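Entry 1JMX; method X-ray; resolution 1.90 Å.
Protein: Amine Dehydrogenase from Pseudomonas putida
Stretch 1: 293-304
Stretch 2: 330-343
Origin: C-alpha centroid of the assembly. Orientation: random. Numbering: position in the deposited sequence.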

# COMPACT_ATOMS: atom_id res chain seq x y z
N PHE A 293 29.31 -17.59 -19.01
CA PHE A 293 30.56 -16.84 -19.09
C PHE A 293 31.76 -17.76 -18.83
O PHE A 293 31.65 -18.76 -18.12
CB PHE A 293 30.57 -15.68 -18.09
CG PHE A 293 30.36 -16.09 -16.66
CD1 PHE A 293 31.43 -16.51 -15.87
CD2 PHE A 293 29.08 -16.07 -16.09
CE1 PHE A 293 31.23 -16.89 -14.54
CE2 PHE A 293 28.88 -16.45 -14.77
CZ PHE A 293 29.96 -16.86 -13.99
N ILE A 294 32.89 -17.41 -19.43
CA ILE A 294 34.12 -18.17 -19.28
C ILE A 294 35.25 -17.15 -19.26
O ILE A 294 35.37 -16.32 -20.17
CB ILE A 294 34.32 -19.23 -20.43
CG1 ILE A 294 35.61 -20.02 -20.23
CG2 ILE A 294 34.35 -18.56 -21.78
CD1 ILE A 294 35.52 -21.08 -19.18
N LYS A 295 36.03 -17.16 -18.18
CA LYS A 295 37.14 -16.24 -18.06
C LYS A 295 38.27 -16.72 -18.98
O LYS A 295 38.50 -17.93 -19.09
CB LYS A 295 37.62 -16.16 -16.61
CG LYS A 295 38.71 -15.13 -16.40
CD LYS A 295 39.19 -15.14 -14.97
CE LYS A 295 40.31 -14.13 -14.77
NZ LYS A 295 39.88 -12.73 -15.07
N ALA A 296 38.93 -15.77 -19.63
CA ALA A 296 40.04 -16.07 -20.54
C ALA A 296 41.16 -16.73 -19.75
O ALA A 296 41.53 -16.26 -18.67
CB ALA A 296 40.53 -14.80 -21.21
N GLY A 297 41.67 -17.83 -20.29
CA GLY A 297 42.74 -18.55 -19.61
C GLY A 297 42.20 -19.32 -18.43
O GLY A 297 42.88 -19.48 -17.41
N GLY A 298 40.96 -19.80 -18.55
CA GLY A 298 40.34 -20.53 -17.47
C GLY A 298 39.79 -21.90 -17.85
O GLY A 298 39.68 -22.24 -19.03
N GLU A 299 39.45 -22.67 -16.83
CA GLU A 299 38.89 -24.01 -16.96
C GLU A 299 37.53 -23.97 -16.26
O GLU A 299 37.44 -23.54 -15.09
CB GLU A 299 39.81 -25.02 -16.25
CG GLU A 299 40.48 -26.04 -17.17
CD GLU A 299 39.64 -27.29 -17.38
OE1 GLU A 299 39.17 -27.53 -18.51
OE2 GLU A 299 39.45 -28.05 -16.40
N SER A 300 36.48 -24.41 -16.95
CA SER A 300 35.15 -24.39 -16.36
C SER A 300 34.21 -25.47 -16.88
O SER A 300 34.25 -25.82 -18.06
CB SER A 300 34.50 -23.02 -16.58
OG SER A 300 33.15 -23.01 -16.14
N GLU A 301 33.39 -25.99 -15.97
CA GLU A 301 32.41 -27.01 -16.30
C GLU A 301 31.18 -26.27 -16.81
O GLU A 301 30.55 -25.52 -16.06
CB GLU A 301 32.06 -27.83 -15.06
CG GLU A 301 31.54 -29.26 -15.33
CD GLU A 301 30.02 -29.35 -15.51
OE1 GLU A 301 29.28 -29.08 -14.53
OE2 GLU A 301 29.58 -29.72 -16.63
N ILE A 302 30.91 -26.40 -18.10
CA ILE A 302 29.76 -25.75 -18.69
C ILE A 302 28.74 -26.80 -19.12
O ILE A 302 29.10 -27.85 -19.64
CB ILE A 302 30.16 -24.92 -19.91
CG1 ILE A 302 31.06 -23.77 -19.48
CG2 ILE A 302 28.93 -24.37 -20.61
CD1 ILE A 302 31.44 -22.84 -20.61
N THR A 303 27.47 -26.51 -18.87
CA THR A 303 26.41 -27.42 -19.25
C THR A 303 25.39 -26.69 -20.13
O THR A 303 25.04 -25.55 -19.88
CB THR A 303 25.76 -28.09 -18.03
OG1 THR A 303 24.33 -28.07 -18.16
CG2 THR A 303 26.19 -27.43 -16.73
N LEU A 304 25.02 -27.34 -21.23
CA LEU A 304 24.06 -26.80 -22.18
C LEU A 304 22.70 -27.42 -21.91
O LEU A 304 22.58 -28.63 -21.69
CB LEU A 304 24.49 -27.08 -23.62
CG LEU A 304 25.73 -26.36 -24.17
CD1 LEU A 304 25.55 -24.85 -24.03
CD2 LEU A 304 26.99 -26.81 -23.44
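Stretch 2, residues 330-343: TLVRLKARAAADAK

Stretch 2 lies alongside stretch 1 as its antiparallel neighbour in a sheet. Residues 331-338 form an extended strand that pairs with strand 299-304; the two N-to-C directions differ by 163°, and the axes approach to 4.5 Å. Because the chains run oppositely, the start of stretch 2 meets the end of stretch 1.

Thr-330 leads in with little contact. At Leu-331 the strand begins: its CA lies 3.3 Å from Leu-304 O, a CA-H...O contact, and the end of its side chain comes nearer, with Leu-331 CD2 3.2 Å from Thr-303 OG1, a hydroxyl that this contact buries without a polar partner. Val-332 forms a hydrogen-bonded pair with Leu-304, its N donating to Leu-304 O at 2.9 Å and its O accepting from Leu-304 N at 2.7 Å. Its beta-branched side chain suits an extended backbone, and its CB sits 4.2 Å from Leu-304 CB.

Arg-333 turns to the other face, where it pairs with Thr-303 and its aliphatic CG packs 3.8 Å from Thr-303 CB. Its charged end makes a long salt bridge, NE to Glu-301 OE2 at 3.7 Å, with the carboxylate near the guanidinium plane. Leu-334 returns to the face that carries Val-332 and Leu-304 and pairs with Ile-302: Leu-334 N to Ile-302 O and Ile-302 N to Leu-334 O are both 2.8 Å. Its branched end serves two neighbours, CD1 lying 3.9 Å from Ile-302 CB and CD2 3.9 Å from Leu-304 CD2, an oily cluster fitting for buried residues.

Lys-335, beside Glu-301, shares a face with Arg-333 and Arg-337; its CG passes 3.3 Å from Glu-299 OE1, and its NZ is 4.1 Å from Glu-301 CG; the residue stays partly exposed, as suits a charged end. Ala-336 pairs with Ser-300, N to Ser-300 O at 2.8 Å and O from Ser-300 N at 2.9 Å, and its small CB rests 4.3 Å from Ile-302 CD1. Arg-337 faces Glu-299 with opposite charge, but NE stays 4.0 Å from Glu-299 OE1, beyond a salt bridge; Arg-337 CA approaches Gly-298 O at 3.1 Å, a CA-H...O contact.

Ala-338 ends the strand, its N donating to Gly-298 O at 2.9 Å and its CB tucked 3.7 Å from Ile-294 CG1. Beyond it, Ala-339 opens a type I turn closed by Ala-342 N to Ala-339 O at 3.0 Å; the same oxygen accepts a weak bond from Gly-297 N, also 3.0 Å. Ala-340 N lies 3.5 Å from Gly-297 CA, a close approach at a glycine whose positive phi suits the type II turn 295-298. Asp-341 and Lys-343 point away, exposed.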

# COMPACT_ATOMS: atom_id res chain seq x y z
N THR A 330 18.65 -33.45 -23.78
CA THR A 330 18.22 -32.25 -23.08
C THR A 330 19.29 -31.61 -22.20
O THR A 330 19.07 -30.54 -21.64
CB THR A 330 16.99 -32.54 -22.19
OG1 THR A 330 17.32 -33.51 -21.20
CG2 THR A 330 15.83 -33.05 -23.04
N LEU A 331 20.44 -32.27 -22.08
CA LEU A 331 21.51 -31.76 -21.24
C LEU A 331 22.87 -32.25 -21.70
O LEU A 331 23.11 -33.46 -21.81
CB LEU A 331 21.26 -32.19 -19.78
CG LEU A 331 21.74 -31.28 -18.64
CD1 LEU A 331 21.36 -31.89 -17.30
CD2 LEU A 331 23.24 -31.08 -18.71
N VAL A 332 23.77 -31.31 -21.99
CA VAL A 332 25.12 -31.64 -22.42
C VAL A 332 26.11 -31.02 -21.45
O VAL A 332 26.19 -29.80 -21.34
CB VAL A 332 25.39 -31.14 -23.86
CG1 VAL A 332 26.82 -31.48 -24.29
CG2 VAL A 332 24.39 -31.77 -24.84
N ARG A 333 26.80 -31.85 -20.67
CA ARG A 333 27.80 -31.37 -19.71
C ARG A 333 29.21 -31.52 -20.28
O ARG A 333 29.56 -32.57 -20.82
CB ARG A 333 27.71 -32.13 -18.40
CG ARG A 333 26.50 -31.79 -17.59
CD ARG A 333 26.43 -32.68 -16.38
NE ARG A 333 27.73 -32.76 -15.73
CZ ARG A 333 28.30 -33.90 -15.33
NH1 ARG A 333 27.67 -35.07 -15.50
NH2 ARG A 333 29.49 -33.87 -14.73
N LEU A 334 30.01 -30.47 -20.16
CA LEU A 334 31.36 -30.51 -20.68
C LEU A 334 32.35 -29.68 -19.89
O LEU A 334 31.98 -28.85 -19.06
CB LEU A 334 31.37 -30.09 -22.16
CG LEU A 334 30.63 -28.80 -22.55
CD1 LEU A 334 31.54 -27.58 -22.39
CD2 LEU A 334 30.17 -28.92 -24.00
N LYS A 335 33.62 -29.98 -20.10
CA LYS A 335 34.68 -29.25 -19.45
C LYS A 335 35.20 -28.37 -20.56
O LYS A 335 35.37 -28.84 -21.69
CB LYS A 335 35.78 -30.20 -18.97
CG LYS A 335 36.67 -29.58 -17.93
CD LYS A 335 35.97 -29.54 -16.58
CE LYS A 335 35.79 -30.95 -16.02
NZ LYS A 335 35.16 -30.95 -14.66
N ALA A 336 35.39 -27.09 -20.28
CA ALA A 336 35.89 -26.19 -21.31
C ALA A 336 37.08 -25.44 -20.78
O ALA A 336 37.29 -25.35 -19.57
CB ALA A 336 34.80 -25.23 -21.75
N ARG A 337 37.84 -24.88 -21.71
CA ARG A 337 39.03 -24.12 -21.35
C ARG A 337 39.18 -23.02 -22.37
O ARG A 337 39.12 -23.27 -23.56
CB ARG A 337 40.27 -25.02 -21.39
CG ARG A 337 41.53 -24.37 -20.83
CD ARG A 337 42.75 -25.27 -21.02
NE ARG A 337 42.48 -26.65 -20.61
CZ ARG A 337 42.68 -27.72 -21.38
NH1 ARG A 337 43.16 -27.57 -22.62
NH2 ARG A 337 42.39 -28.93 -20.93
N ALA A 338 39.32 -21.79 -21.89
CA ALA A 338 39.51 -20.64 -22.77
C ALA A 338 40.99 -20.30 -22.72
O ALA A 338 41.63 -20.40 -21.66
CB ALA A 338 38.67 -19.45 -22.29
N ALA A 339 41.56 -19.96 -23.87
CA ALA A 339 42.97 -19.61 -23.94
C ALA A 339 43.15 -18.27 -23.26
O ALA A 339 42.22 -17.45 -23.24
CB ALA A 339 43.41 -19.51 -25.40
N ALA A 340 44.32 -18.05 -22.67
CA ALA A 340 44.59 -16.77 -22.01
C ALA A 340 44.61 -15.68 -23.08
O ALA A 340 44.52 -14.48 -22.77
CB ALA A 340 45.94 -16.83 -21.28
N ASP A 341 44.68 -16.12 -24.33
CA ASP A 341 44.72 -15.25 -25.50
C ASP A 341 43.34 -15.03 -26.13
O ASP A 341 43.19 -14.15 -26.98
CB ASP A 341 45.68 -15.87 -26.53
CG ASP A 341 46.09 -14.88 -27.63
OD1 ASP A 341 47.06 -14.12 -27.41
OD2 ASP A 341 45.45 -14.87 -28.71
N ALA A 342 42.36 -15.84 -25.72
CA ALA A 342 40.99 -15.74 -26.25
C ALA A 342 40.47 -14.31 -26.12
O ALA A 342 40.49 -13.74 -25.03
CB ALA A 342 40.06 -16.71 -25.53
N LYS A 343 40.08 -13.72 -27.25
CA LYS A 343 39.57 -12.35 -27.26
C LYS A 343 38.24 -12.23 -26.52
O LYS A 343 37.35 -13.06 -26.68
CB LYS A 343 39.39 -11.85 -28.70
CG LYS A 343 40.68 -11.42 -29.40
CD LYS A 343 41.30 -10.17 -28.76
CE LYS A 343 42.54 -9.68 -29.52
NZ LYS A 343 42.22 -9.15 -30.89